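Local coordinates for protein putative polyketide cyclase (Bacillus cereus, PDB 3K0Z) that is of unproven function but belongs to the SnoaL-like polyketide cyclase family and may therefore act on a polyketide-like substrate, at residues D105-F113 with F124-V132. Sequence-based numbering, arbitrary orientation.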
loop_
_atom_site.group_PDB
_atom_site.type_symbol
_atom_site.label_atom_id
_atom_site.label_comp_id
_atom_site.label_asym_id
_atom_site.label_seq_id
_atom_site.Cartn_x
_atom_site.Cartn_y
_atom_site.Cartn_z
ATOM N N ASP A 105 12.107 -8.349 -7.212
ATOM C CA ASP A 105 11.936 -9.251 -6.081
ATOM C C ASP A 105 10.809 -8.798 -5.158
ATOM O O ASP A 105 10.746 -9.266 -4.028
ATOM C CB ASP A 105 13.219 -9.282 -5.258
ATOM C CG ASP A 105 14.346 -9.929 -5.977
ATOM O OD1 ASP A 105 14.089 -10.824 -6.816
ATOM O OD2 ASP A 105 15.499 -9.549 -5.679
ATOM N N LYS A 106 9.906 -7.943 -5.650
ATOM C CA LYS A 106 8.864 -7.319 -4.832
ATOM C C LYS A 106 7.464 -7.658 -5.347
ATOM O O LYS A 106 7.230 -7.839 -6.561
ATOM C CB LYS A 106 9.078 -5.790 -4.770
ATOM C CG LYS A 106 10.377 -5.299 -4.063
ATOM C CD LYS A 106 10.172 -4.764 -2.689
ATOM C CE LYS A 106 11.508 -4.361 -2.027
ATOM N NZ LYS A 106 12.117 -3.059 -2.435
ATOM N N VAL A 107 6.533 -7.804 -4.407
ATOM C CA VAL A 107 5.124 -8.039 -4.747
ATOM C C VAL A 107 4.291 -7.014 -3.977
ATOM O O VAL A 107 4.449 -6.878 -2.786
ATOM C CB VAL A 107 4.648 -9.472 -4.347
ATOM C CG1 VAL A 107 3.115 -9.656 -4.620
ATOM C CG2 VAL A 107 5.398 -10.514 -5.099
ATOM N N THR A 108 3.420 -6.287 -4.661
ATOM C CA THR A 108 2.458 -5.429 -3.971
ATOM C C THR A 108 1.128 -6.122 -4.037
ATOM O O THR A 108 0.724 -6.535 -5.128
ATOM C CB THR A 108 2.302 -4.102 -4.671
ATOM O OG1 THR A 108 3.594 -3.466 -4.780
ATOM C CG2 THR A 108 1.313 -3.224 -3.879
ATOM N N ALA A 109 0.468 -6.259 -2.897
ATOM C CA ALA A 109 -0.878 -6.813 -2.838
ATOM C C ALA A 109 -1.840 -5.782 -2.292
ATOM O O ALA A 109 -1.520 -5.116 -1.279
ATOM C CB ALA A 109 -0.929 -8.121 -1.934
ATOM N N ARG A 110 -3.011 -5.670 -2.932
ATOM C CA ARG A 110 -4.090 -4.884 -2.394
ATOM C C ARG A 110 -5.178 -5.865 -1.973
ATOM O O ARG A 110 -5.690 -6.647 -2.804
ATOM C CB ARG A 110 -4.634 -3.884 -3.419
ATOM C CG ARG A 110 -5.798 -3.064 -2.949
ATOM C CD ARG A 110 -6.138 -1.891 -3.919
ATOM N NE ARG A 110 -6.610 -2.314 -5.235
ATOM C CZ ARG A 110 -7.854 -2.668 -5.516
ATOM N NH1 ARG A 110 -8.768 -2.743 -4.574
ATOM N NH2 ARG A 110 -8.172 -2.996 -6.761
ATOM N N LEU A 111 -5.551 -5.796 -0.713
ATOM C CA LEU A 111 -6.492 -6.745 -0.105
ATOM C C LEU A 111 -7.835 -6.151 0.268
ATOM O O LEU A 111 -7.939 -4.931 0.474
ATOM C CB LEU A 111 -5.868 -7.326 1.166
ATOM C CG LEU A 111 -4.518 -8.079 1.075
ATOM C CD1 LEU A 111 -4.406 -9.075 -0.173
ATOM C CD2 LEU A 111 -3.285 -7.144 1.181
ATOM N N SER A 112 -8.882 -6.993 0.266
ATOM C CA SER A 112 -10.185 -6.611 0.805
ATOM C C SER A 112 -10.496 -7.601 1.932
ATOM O O SER A 112 -10.252 -8.808 1.787
ATOM C CB SER A 112 -11.286 -6.594 -0.271
ATOM O OG SER A 112 -11.256 -7.789 -1.021
ATOM N N PHE A 113 -10.918 -7.074 3.077
ATOM C CA PHE A 113 -11.322 -7.879 4.222
ATOM C C PHE A 113 -12.791 -7.589 4.461
ATOM O O PHE A 113 -13.174 -6.417 4.650
ATOM C CB PHE A 113 -10.541 -7.492 5.472
ATOM C CG PHE A 113 -9.127 -7.963 5.474
ATOM C CD1 PHE A 113 -8.802 -9.230 5.977
ATOM C CD2 PHE A 113 -8.114 -7.145 4.994
ATOM C CE1 PHE A 113 -7.484 -9.670 5.971
ATOM C CE2 PHE A 113 -6.782 -7.577 4.997
ATOM C CZ PHE A 113 -6.478 -8.851 5.468
ATOM N N PHE A 124 -13.105 -3.483 4.892
ATOM C CA PHE A 124 -11.969 -2.578 4.882
ATOM C C PHE A 124 -10.880 -3.156 4.006
ATOM O O PHE A 124 -10.870 -4.359 3.724
ATOM C CB PHE A 124 -11.431 -2.258 6.311
ATOM C CG PHE A 124 -10.801 -3.439 7.014
ATOM C CD1 PHE A 124 -11.599 -4.346 7.729
ATOM C CD2 PHE A 124 -9.430 -3.657 6.964
ATOM C CE1 PHE A 124 -11.029 -5.445 8.355
ATOM C CE2 PHE A 124 -8.860 -4.754 7.608
ATOM C CZ PHE A 124 -9.666 -5.642 8.316
ATOM N N PHE A 125 -9.959 -2.295 3.605
ATOM C CA PHE A 125 -8.864 -2.709 2.744
ATOM C C PHE A 125 -7.458 -2.580 3.345
ATOM O O PHE A 125 -7.249 -1.954 4.390
ATOM C CB PHE A 125 -8.964 -1.993 1.408
ATOM C CG PHE A 125 -8.404 -0.619 1.411
ATOM C CD1 PHE A 125 -9.171 0.445 1.801
ATOM C CD2 PHE A 125 -7.098 -0.376 0.973
ATOM C CE1 PHE A 125 -8.671 1.736 1.793
ATOM C CE2 PHE A 125 -6.589 0.914 0.956
ATOM C CZ PHE A 125 -7.412 1.977 1.398
ATOM N N ALA A 126 -6.490 -3.218 2.680
ATOM C CA ALA A 126 -5.089 -3.157 3.108
ATOM C C ALA A 126 -4.219 -3.129 1.845
ATOM O O ALA A 126 -4.657 -3.562 0.759
ATOM C CB ALA A 126 -4.749 -4.367 3.993
ATOM N N ILE A 127 -3.009 -2.604 1.982
ATOM C CA ILE A 127 -1.977 -2.701 0.934
ATOM C C ILE A 127 -0.680 -3.195 1.590
ATOM O O ILE A 127 -0.273 -2.664 2.651
ATOM C CB ILE A 127 -1.682 -1.356 0.186
ATOM C CG1 ILE A 127 -2.963 -0.726 -0.381
ATOM C CG2 ILE A 127 -0.673 -1.648 -0.923
ATOM C CD1 ILE A 127 -2.800 0.680 -0.992
ATOM N N ASP A 128 -0.045 -4.202 0.975
ATOM C CA ASP A 128 1.173 -4.786 1.500
ATOM C C ASP A 128 2.224 -4.791 0.430
ATOM O O ASP A 128 1.917 -5.026 -0.738
ATOM C CB ASP A 128 1.012 -6.258 1.878
ATOM C CG ASP A 128 -0.038 -6.532 2.953
ATOM O OD1 ASP A 128 -0.795 -5.617 3.389
ATOM O OD2 ASP A 128 -0.084 -7.709 3.399
ATOM N N ILE A 129 3.462 -4.566 0.835
ATOM C CA ILE A 129 4.618 -4.717 -0.044
ATOM C C ILE A 129 5.434 -5.877 0.551
ATOM O O ILE A 129 5.873 -5.822 1.713
ATOM C CB ILE A 129 5.489 -3.464 -0.114
ATOM C CG1 ILE A 129 4.697 -2.316 -0.767
ATOM C CG2 ILE A 129 6.773 -3.784 -0.913
ATOM C CD1 ILE A 129 5.309 -0.944 -0.539
ATOM N N LEU A 130 5.612 -6.906 -0.259
ATOM C CA LEU A 130 6.337 -8.115 0.141
ATOM C C LEU A 130 7.669 -8.232 -0.596
ATOM O O LEU A 130 7.707 -8.035 -1.792
ATOM C CB LEU A 130 5.493 -9.320 -0.209
ATOM C CG LEU A 130 4.031 -9.380 0.225
ATOM C CD1 LEU A 130 3.411 -10.615 -0.470
ATOM C CD2 LEU A 130 3.790 -9.420 1.731
ATOM N N HIS A 131 8.741 -8.577 0.123
ATOM C CA HIS A 131 10.032 -8.878 -0.480
ATOM C C HIS A 131 10.126 -10.401 -0.519
ATOM O O HIS A 131 9.993 -11.068 0.523
ATOM C CB HIS A 131 11.131 -8.338 0.370
ATOM C CG HIS A 131 12.387 -8.022 -0.371
ATOM N ND1 HIS A 131 13.406 -7.287 0.199
ATOM C CD2 HIS A 131 12.775 -8.292 -1.640
ATOM C CE1 HIS A 131 14.382 -7.148 -0.685
ATOM N NE2 HIS A 131 14.023 -7.750 -1.808
ATOM N N VAL A 132 10.313 -10.953 -1.709
ATOM C CA VAL A 132 10.331 -12.418 -1.900
ATOM C C VAL A 132 11.682 -12.867 -2.415
ATOM O O VAL A 132 12.159 -12.272 -3.354
ATOM C CB VAL A 132 9.289 -12.857 -2.938
ATOM C CG1 VAL A 132 9.173 -14.402 -2.962
ATOM C CG2 VAL A 132 7.936 -12.202 -2.647
HETATM O O HOH W 1 12.210 -13.234 -5.787
#
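Val107, Ala109, Leu111 and Phe113 pair with Leu130, Asp128, Ala126 and Phe124 as antiparallel hydrogen-bonded pairs, and with the bond from Val132 N to Asp105 O nine backbone hydrogen bonds join 105-113 to 124-132. The outlier is Ala126 N to Leu111 O, 3.1 Å, whose donor stands 44° out of the carbonyl plane.

Where Phe113 meets Phe124, CB of Phe113 sits over one face of the Phe124 ring, 3.7 Å from its centroid, a CH-pi contact. The two rings are nearly parallel (10°) but slid apart, with little overlap. Phe124 owes this position to chi1 of 67°, which sets CG between its backbone N and carbonyl carbon. The Ala126 methyl CB then meets the edge of the Phe113 ring at CE2 (3.9 Å). Farther along the same face, Leu111 CD2 packs against the carboxylate of Asp128, 3.7 Å from OD1, while OD2 is hydrogen-bonded to Tyr44 of helix 30-49. Val107 CG2 touches Val132 CG2 at 3.9 Å.

On the opposite face, Lys106 bends at chi2 to bring CE above the centre of the His131 imidazole, 4.0 Å from its centroid. NZ continues to a salt bridge with Asp99 of the second subunit, and His131 ND1 is hydrogen-bonded to Glu139. Thr108 and Ile127 lie side by side, their CG2 methyls 3.9 Å apart; in the dimer Thr108 OG1 hydrogen-bonds Thr108 OG1 of the second subunit, and Ile127 packs on its counterpart there.

These strands form a beta hairpin at the middle of the curved sheet of an NTF2-like alpha+beta fold: one face packs on helix 30-49, the other on the partner subunit, consistent with a SnoaL-like dimer.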